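Local structure of exodeoxyribonuclease III (Methanosarcina mazei, 5J8N) at residues Leu108-Pro113 against Leu146-Asp151; Tyr203-Tyr208 against Gly245-Pro250; His3-Ser8 against His29-Val34. The protein probably cleaves DNA at abasic sites and trims 3' ends as a metal-dependent exonuclease III-type repair nuclease, probably using magnesium or manganese ions. The protein carries 3 engineered substitutions. All coordinates share one frame; numbering follows the deposited sequence.

Interaction 1: Leu108-Pro113 against Leu146-Asp151; sequences LNIYFP and LVICGD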
# COMPACT_ATOMS: atom_id res chain seq x y z
N LEU A 108 -0.82 8.82 1.76
CA LEU A 108 -1.57 8.31 0.59
C LEU A 108 -1.59 6.81 0.67
O LEU A 108 -0.51 6.18 0.66
CB LEU A 108 -0.91 8.77 -0.73
CG LEU A 108 -0.65 10.30 -0.84
CD1 LEU A 108 -0.02 10.59 -2.21
CD2 LEU A 108 -1.92 11.14 -0.59
N ASN A 109 -2.78 6.23 0.74
CA ASN A 109 -2.98 4.80 0.82
C ASN A 109 -3.51 4.31 -0.53
O ASN A 109 -4.57 4.78 -0.95
CB ASN A 109 -3.97 4.53 1.95
CG ASN A 109 -4.35 3.06 2.08
OD1 ASN A 109 -3.66 2.21 1.51
ND2 ASN A 109 -5.39 2.74 2.87
N ILE A 110 -2.77 3.46 -1.20
CA ILE A 110 -3.07 3.15 -2.61
C ILE A 110 -3.04 1.67 -2.95
O ILE A 110 -2.10 0.96 -2.55
CB ILE A 110 -2.06 3.89 -3.55
CG1 ILE A 110 -1.97 5.39 -3.16
CG2 ILE A 110 -2.46 3.73 -5.03
CD1 ILE A 110 -0.95 6.16 -3.98
N TYR A 111 -4.06 1.23 -3.67
CA TYR A 111 -4.09 -0.09 -4.28
C TYR A 111 -3.83 0.11 -5.77
O TYR A 111 -4.74 0.40 -6.55
CB TYR A 111 -5.48 -0.77 -4.03
CG TYR A 111 -5.64 -2.11 -4.65
CD1 TYR A 111 -4.62 -3.04 -4.61
CD2 TYR A 111 -6.81 -2.45 -5.31
CE1 TYR A 111 -4.74 -4.29 -5.24
CE2 TYR A 111 -6.96 -3.73 -5.88
CZ TYR A 111 -5.90 -4.64 -5.84
OH TYR A 111 -6.02 -5.88 -6.43
N PHE A 112 -2.57 0.01 -6.17
CA PHE A 112 -2.25 0.28 -7.59
C PHE A 112 -2.79 -0.86 -8.45
O PHE A 112 -2.90 -2.01 -7.98
CB PHE A 112 -0.75 0.39 -7.78
CG PHE A 112 -0.13 1.64 -7.19
CD1 PHE A 112 0.35 1.71 -5.91
CD2 PHE A 112 0.01 2.75 -8.02
CE1 PHE A 112 0.93 2.91 -5.41
CE2 PHE A 112 0.60 3.92 -7.57
CZ PHE A 112 1.09 3.98 -6.24
N PRO A 113 -3.19 -0.58 -9.69
CA PRO A 113 -3.80 -1.62 -10.53
C PRO A 113 -2.89 -2.80 -10.84
O PRO A 113 -1.68 -2.66 -10.97
CB PRO A 113 -4.15 -0.86 -11.82
CG PRO A 113 -4.20 0.63 -11.36
CD PRO A 113 -3.11 0.74 -10.33
N LEU A 146 5.49 13.45 2.46
CA LEU A 146 4.62 12.41 1.91
C LEU A 146 5.01 11.04 2.37
O LEU A 146 6.16 10.64 2.22
CB LEU A 146 4.69 12.43 0.38
CG LEU A 146 4.03 13.69 -0.18
CD1 LEU A 146 4.57 14.03 -1.55
CD2 LEU A 146 2.53 13.51 -0.23
N VAL A 147 4.02 10.28 2.83
CA VAL A 147 4.16 8.87 3.12
C VAL A 147 3.18 8.19 2.18
O VAL A 147 1.99 8.55 2.17
CB VAL A 147 3.80 8.55 4.58
CG1 VAL A 147 3.88 7.04 4.84
CG2 VAL A 147 4.72 9.27 5.48
N ILE A 148 3.65 7.24 1.38
CA ILE A 148 2.80 6.54 0.42
C ILE A 148 2.90 5.08 0.69
O ILE A 148 3.96 4.47 0.56
CB ILE A 148 3.24 6.82 -1.04
CG1 ILE A 148 3.23 8.34 -1.29
CG2 ILE A 148 2.33 6.09 -2.02
CD1 ILE A 148 4.62 8.90 -1.62
N CYS A 149 1.78 4.47 1.07
CA CYS A 149 1.86 3.02 1.34
C CYS A 149 0.87 2.31 0.44
O CYS A 149 -0.22 2.82 0.10
CB CYS A 149 1.57 2.69 2.79
SG CYS A 149 -0.05 3.20 3.44
N GLY A 150 1.21 1.05 0.18
CA GLY A 150 0.22 0.19 -0.45
C GLY A 150 0.86 -0.81 -1.36
O GLY A 150 2.06 -1.13 -1.29
N ASP A 151 -0.01 -1.39 -2.19
CA ASP A 151 0.32 -2.50 -3.07
C ASP A 151 0.60 -1.91 -4.42
O ASP A 151 -0.33 -1.48 -5.12
CB ASP A 151 -0.85 -3.46 -3.07
CG ASP A 151 -0.71 -4.59 -4.02
OD1 ASP A 151 0.33 -4.75 -4.67
OD2 ASP A 151 -1.71 -5.37 -4.13
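Leu-108, Ile-110 and Ile-148 hang side by side from one face of two parallel strands, each with CG1 or CG anti to the carbonyl carbon. CD1 of Leu-108 lies 4.1 Å from CG1 of Ile-148, and CD1 of Ile-110 lies 3.8 Å from CG2 of the same residue, so the two branches of Ile-148 serve different neighbours. An alanine at Ile-148 would probably loosen this row, because the CG1 arm beside Leu-108 and the partner of the Ile-110 tip would both be gone. Backbone bonds alternate between the strands, as from Leu-108 N to Val-147 O (2.9 Å, 170°), and the ladder runs on to Phe-112 N, which donates to Asp-151 O. Gly-150 fits where a CB would collide with Ile-110 O. On the other face Tyr-111 and Asp-151 point the same way, both with CG anti to the backbone N; OD2 meets the ring edge at CE1 (3.4 Å), the planes 45° apart. OD2 also accepts from Asn-10 ND2. Helix 119-141 packs on Ile-110, completing a beta-alpha-beta crossover that sets the predicted catalytic Tyr-111 and Asp-151 next to each other, consistent with the AP/ExoA family.

Interaction 2: Tyr203-Tyr208 against Gly245-Pro250; sequences YSWWSY and GSDHCP. Engineered in segment 203-208: Tyr-208 (natural residue Met).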
# COMPACT_ATOMS: atom_id res chain seq x y z
N TYR A 203 9.94 -10.64 0.94
CA TYR A 203 8.79 -10.55 0.07
C TYR A 203 7.54 -10.22 0.84
O TYR A 203 7.47 -10.41 2.06
CB TYR A 203 8.61 -11.89 -0.68
CG TYR A 203 9.86 -12.39 -1.34
CD1 TYR A 203 10.62 -11.56 -2.18
CD2 TYR A 203 10.31 -13.70 -1.14
CE1 TYR A 203 11.79 -12.02 -2.77
CE2 TYR A 203 11.46 -14.19 -1.74
CZ TYR A 203 12.20 -13.34 -2.54
OH TYR A 203 13.37 -13.80 -3.09
N SER A 204 6.50 -9.80 0.13
CA SER A 204 5.23 -9.47 0.79
C SER A 204 4.06 -10.14 0.12
O SER A 204 2.92 -9.88 0.51
CB SER A 204 5.00 -7.94 0.82
OG SER A 204 4.84 -7.45 -0.52
N TRP A 205 4.28 -10.96 -0.90
CA TRP A 205 3.21 -11.69 -1.62
C TRP A 205 3.72 -13.04 -2.04
O TRP A 205 4.87 -13.18 -2.46
CB TRP A 205 2.77 -10.88 -2.88
CG TRP A 205 1.72 -11.63 -3.64
CD1 TRP A 205 0.34 -11.60 -3.42
CD2 TRP A 205 1.91 -12.57 -4.72
NE1 TRP A 205 -0.30 -12.47 -4.29
CE2 TRP A 205 0.62 -13.10 -5.08
CE3 TRP A 205 3.05 -13.08 -5.39
CZ2 TRP A 205 0.45 -14.03 -6.09
CZ3 TRP A 205 2.85 -14.05 -6.37
CH2 TRP A 205 1.56 -14.50 -6.72
N TRP A 206 2.83 -14.02 -1.93
CA TRP A 206 3.11 -15.37 -2.41
C TRP A 206 1.85 -15.93 -3.02
O TRP A 206 0.74 -15.66 -2.51
CB TRP A 206 3.56 -16.34 -1.29
CG TRP A 206 4.71 -15.82 -0.41
CD1 TRP A 206 5.99 -16.20 -0.48
CD2 TRP A 206 4.62 -14.84 0.63
NE1 TRP A 206 6.76 -15.51 0.46
CE2 TRP A 206 5.92 -14.68 1.15
CE3 TRP A 206 3.56 -14.09 1.18
CZ2 TRP A 206 6.19 -13.82 2.20
CZ3 TRP A 206 3.84 -13.21 2.22
CH2 TRP A 206 5.16 -13.10 2.72
N SER A 207 2.00 -16.72 -4.07
CA SER A 207 0.86 -17.44 -4.64
C SER A 207 0.22 -18.32 -3.56
O SER A 207 0.88 -18.81 -2.65
CB SER A 207 1.37 -18.29 -5.81
OG SER A 207 0.31 -19.12 -6.33
N TYR A 208 -1.09 -18.55 -3.69
CA TYR A 208 -1.76 -19.59 -2.90
C TYR A 208 -1.45 -20.99 -3.36
O TYR A 208 -1.92 -21.97 -2.77
CB TYR A 208 -3.26 -19.38 -2.95
CG TYR A 208 -3.85 -18.20 -2.20
CD1 TYR A 208 -3.92 -18.18 -0.83
CD2 TYR A 208 -4.42 -17.16 -2.91
CE1 TYR A 208 -4.55 -17.06 -0.15
CE2 TYR A 208 -5.06 -16.07 -2.29
CZ TYR A 208 -5.11 -16.06 -0.91
OH TYR A 208 -5.78 -15.02 -0.30
N GLY A 245 -3.40 -14.70 6.55
CA GLY A 245 -4.80 -14.40 6.24
C GLY A 245 -5.05 -13.83 4.86
O GLY A 245 -6.21 -13.74 4.46
N SER A 246 -3.99 -13.48 4.17
CA SER A 246 -4.11 -12.96 2.83
C SER A 246 -2.99 -13.53 1.96
O SER A 246 -2.05 -14.18 2.48
CB SER A 246 -4.00 -11.43 2.88
OG SER A 246 -3.94 -10.82 1.59
N ASP A 247 -3.04 -13.32 0.65
CA ASP A 247 -1.87 -13.67 -0.17
C ASP A 247 -0.73 -12.70 0.01
O ASP A 247 0.39 -13.06 -0.29
CB ASP A 247 -2.25 -13.82 -1.68
CG ASP A 247 -3.00 -12.63 -2.28
OD1 ASP A 247 -3.56 -11.75 -1.58
OD2 ASP A 247 -3.03 -12.59 -3.55
N HIS A 248 -1.01 -11.47 0.46
CA HIS A 248 0.03 -10.53 0.88
C HIS A 248 0.22 -10.61 2.39
O HIS A 248 -0.72 -10.97 3.12
CB HIS A 248 -0.34 -9.08 0.57
CG HIS A 248 -0.52 -8.77 -0.88
ND1 HIS A 248 0.31 -7.92 -1.56
CD2 HIS A 248 -1.49 -9.16 -1.74
CE1 HIS A 248 -0.13 -7.79 -2.81
NE2 HIS A 248 -1.20 -8.55 -2.94
N CYS A 249 1.41 -10.21 2.85
CA CYS A 249 1.57 -9.89 4.28
C CYS A 249 1.72 -8.40 4.43
O CYS A 249 1.99 -7.69 3.46
CB CYS A 249 2.78 -10.64 4.90
SG CYS A 249 4.39 -10.01 4.37
N PRO A 250 1.60 -7.87 5.63
CA PRO A 250 1.74 -6.42 5.83
C PRO A 250 3.17 -5.96 5.70
O PRO A 250 4.12 -6.75 5.86
CB PRO A 250 1.25 -6.20 7.28
CG PRO A 250 0.44 -7.45 7.61
CD PRO A 250 1.13 -8.56 6.86
O HOH W 1 -6.35 -15.62 2.30
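Three hydrogen bonds mark the close-packed side, where Ser-204, Trp-205 and Trp-206 meet residues 247-249. Cys-249 N donates to Ser-204 O (2.8 Å) from above the carbonyl plane, whereas Trp-206 N reaches Asp-247 O nearly along the C=O axis at 3.1 Å. The indole of Trp-205, its CG anti to the backbone N, sends NE1 to Asp-247 OD2 (2.8 Å); the oxygen lies in the ring plane, but the N-H comes from above the carboxylate, the two planes 71° apart. The same indole turns its CD1 edge to the face of His-248 in a T-shaped pair, centroids 4.7 Å apart. SG of Cys-249 sits at the edge of the Trp-206 ring, 3.6 Å from CH2. Toward solvent the fit loosens around the engineered Tyr-208: one ring face rests on Asp-247 CB, a CH-pi contact 4.0 Å from the centroid, while OH bonds Asn-12 and a water that weakly reaches Gly-245 O. His-248 ND1 bonds Asp-222 OD2, fixing the imidazole's rotation, with Ser-204 OG a second-shell partner of that oxygen. The bonded Asp-222/His-248 pair, with His-248 predicted as proton acceptor and Asp-247 as metal ligand, is consistent with the active site of DNase I-like nucleases.

Interaction 3: His3-Ser8 against His29-Val34; sequences HYNLIS and HRFDIV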
# COMPACT_ATOMS: atom_id res chain seq x y z
N HIS A 3 5.31 10.00 17.72
CA HIS A 3 5.61 8.71 17.10
C HIS A 3 4.48 8.16 16.29
O HIS A 3 3.34 8.22 16.76
CB HIS A 3 5.94 7.66 18.15
CG HIS A 3 7.16 7.96 18.94
ND1 HIS A 3 8.42 7.68 18.47
CD2 HIS A 3 7.33 8.56 20.15
CE1 HIS A 3 9.31 8.06 19.36
NE2 HIS A 3 8.68 8.61 20.38
N TYR A 4 4.78 7.57 15.13
CA TYR A 4 3.75 6.89 14.36
C TYR A 4 4.26 5.52 13.96
O TYR A 4 5.29 5.40 13.29
CB TYR A 4 3.41 7.66 13.07
CG TYR A 4 2.85 9.04 13.25
CD1 TYR A 4 3.68 10.11 13.51
CD2 TYR A 4 1.49 9.28 13.04
CE1 TYR A 4 3.17 11.39 13.60
CE2 TYR A 4 0.98 10.57 13.12
CZ TYR A 4 1.83 11.60 13.40
OH TYR A 4 1.34 12.89 13.48
N ASN A 5 3.55 4.47 14.35
CA ASN A 5 3.87 3.15 13.86
C ASN A 5 2.75 2.77 12.86
O ASN A 5 1.58 2.64 13.26
CB ASN A 5 3.92 2.19 15.03
CG ASN A 5 4.48 0.83 14.65
OD1 ASN A 5 4.72 0.55 13.48
ND2 ASN A 5 4.66 -0.02 15.65
N LEU A 6 3.11 2.67 11.60
CA LEU A 6 2.18 2.44 10.53
C LEU A 6 2.31 1.03 9.96
O LEU A 6 3.42 0.54 9.75
CB LEU A 6 2.41 3.46 9.41
CG LEU A 6 1.54 3.33 8.16
CD1 LEU A 6 1.27 4.76 7.59
CD2 LEU A 6 2.14 2.45 7.16
N ILE A 7 1.16 0.38 9.69
CA ILE A 7 1.18 -0.91 9.01
C ILE A 7 0.20 -0.82 7.84
O ILE A 7 -0.80 -0.10 7.91
CB ILE A 7 0.85 -2.04 9.99
CG1 ILE A 7 1.06 -3.44 9.38
CG2 ILE A 7 -0.61 -1.93 10.55
CD1 ILE A 7 1.12 -4.54 10.46
N SER A 8 0.52 -1.48 6.75
CA SER A 8 -0.20 -1.45 5.50
C SER A 8 -0.36 -2.86 4.99
O SER A 8 0.63 -3.63 5.00
CB SER A 8 0.60 -0.61 4.51
OG SER A 8 0.00 -0.59 3.19
N HIS A 29 -4.32 -2.55 19.05
CA HIS A 29 -3.89 -1.14 19.23
C HIS A 29 -2.37 -0.93 19.13
O HIS A 29 -1.85 0.08 19.58
CB HIS A 29 -4.43 -0.60 20.56
CG HIS A 29 -5.81 -0.08 20.42
ND1 HIS A 29 -6.08 1.27 20.38
CD2 HIS A 29 -6.99 -0.71 20.21
CE1 HIS A 29 -7.37 1.45 20.20
NE2 HIS A 29 -7.95 0.26 20.10
N ARG A 30 -1.69 -1.93 18.57
CA ARG A 30 -0.25 -1.86 18.40
C ARG A 30 0.13 -0.73 17.43
O ARG A 30 1.19 -0.08 17.60
CB ARG A 30 0.24 -3.22 17.87
CG ARG A 30 1.75 -3.39 17.82
CD ARG A 30 2.10 -4.88 17.57
NE ARG A 30 3.56 -4.96 17.52
CZ ARG A 30 4.26 -6.08 17.75
NH1 ARG A 30 3.64 -7.23 17.96
NH2 ARG A 30 5.58 -6.05 17.73
N PHE A 31 -0.71 -0.44 16.43
CA PHE A 31 -0.33 0.48 15.35
C PHE A 31 -1.12 1.78 15.43
O PHE A 31 -2.33 1.78 15.68
CB PHE A 31 -0.52 -0.22 14.00
CG PHE A 31 0.42 -1.38 13.87
CD1 PHE A 31 1.76 -1.15 13.57
CD2 PHE A 31 0.01 -2.67 14.17
CE1 PHE A 31 2.69 -2.19 13.50
CE2 PHE A 31 0.97 -3.73 14.12
CZ PHE A 31 2.29 -3.48 13.79
N ASP A 32 -0.42 2.90 15.20
CA ASP A 32 -1.08 4.19 15.15
C ASP A 32 -1.93 4.38 13.89
O ASP A 32 -2.94 5.06 13.94
CB ASP A 32 -0.05 5.32 15.22
CG ASP A 32 0.74 5.26 16.51
OD1 ASP A 32 0.19 5.68 17.54
OD2 ASP A 32 1.87 4.76 16.52
N ILE A 33 -1.49 3.78 12.81
CA ILE A 33 -2.20 3.83 11.54
C ILE A 33 -2.20 2.48 10.94
O ILE A 33 -1.15 1.81 10.91
CB ILE A 33 -1.55 4.86 10.59
CG1 ILE A 33 -1.50 6.25 11.23
CG2 ILE A 33 -2.30 4.87 9.24
CD1 ILE A 33 -0.70 7.28 10.36
N VAL A 34 -3.37 2.02 10.51
CA VAL A 34 -3.51 0.71 9.82
C VAL A 34 -4.18 1.01 8.47
O VAL A 34 -5.32 1.50 8.44
CB VAL A 34 -4.39 -0.25 10.64
CG1 VAL A 34 -4.60 -1.59 9.88
CG2 VAL A 34 -3.79 -0.51 12.03
O HOH W 2 1.98 7.29 19.12
O HOH W 3 3.73 -0.63 18.62
O HOH W 4 5.20 -2.69 16.84
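The ring of Phe-31 fills the angle between strand 3-10 and the turn that leads into strand 33-37. Its CB lies 3.6 Å from Asn-5 O, and CG is anti to the carbonyl carbon (chi1 -64°), which lays the ring against Ile-7. Over one face comes CG2 of Ile-7, 3.5 Å from CG of Phe-31 and 24° off the normal through the centroid, a CH-pi contact in which CD2 also meets this methyl; the opposite face takes CG of Arg-30, offset toward the rim. CD1 and CE1 run along the side chain of Asn-5, whose OD1 approaches CE1 at the ring edge to 3.4 Å, with amide and ring planes 69° apart. At the far end CZ and CE2 meet CD1 of Ile-7, so that both branches of this isoleucine follow the ring from root to tip. CG2 of Ile-7 also touches CG2 of Val-34, joining the phenyl contact to the sheet, where Ile-7 N donates to Ile-33 O (3.0 Å).

Before this regular parallel pairing begins, Asp-32 takes the place of a backbone acceptor: its OD2 receives Asn-5 N at 2.8 Å through the anti lone pair. Asn-5 O accepts weak bonds from the backbone N atoms of Asp-32 and Ile-33. Water joins OD1 of Asp-32 to His-3 O, another links Asn-5 ND2 with Arg-30 O, and a third, held weakly by Asn-5 ND2, accepts from Arg-30 NE. On the other face CG2 of Ile-33 packs on CD1 of Leu-6, and CD1 of Ile-33 touches CD2 of Tyr-4. The chemistry thus changes along the strand: a carboxylate, likely ionised given its N-H donor, water and nearby Lys-76, closes the partly exposed start, while apolar branches and direct backbone bonds take over toward the buried interior.

Overall arrangement
Interaction 1 lies nearest the middle of the chain, its centre about 4 Å from that of the whole, and is buried throughout; interactions 2 and 3 are each centred about 13 Å out and have exposed margins. Interactions 1 and 3 both pair parallel strands, but in the two different sheets of the fold, and meet where Ser-8 packs on Cys-149 and Gly-150. Interaction 2 has a single backbone bridge and relies more on indole, imidazole and carboxylate groups. Interactions 1 and 2 converge at the predicted catalytic centre, where Asp-151 OD2 lies 3.2 Å from His-248 CE1. Pro-250 against Ile-7 connects interaction 2 to interaction 3, whose waters lie away from that site.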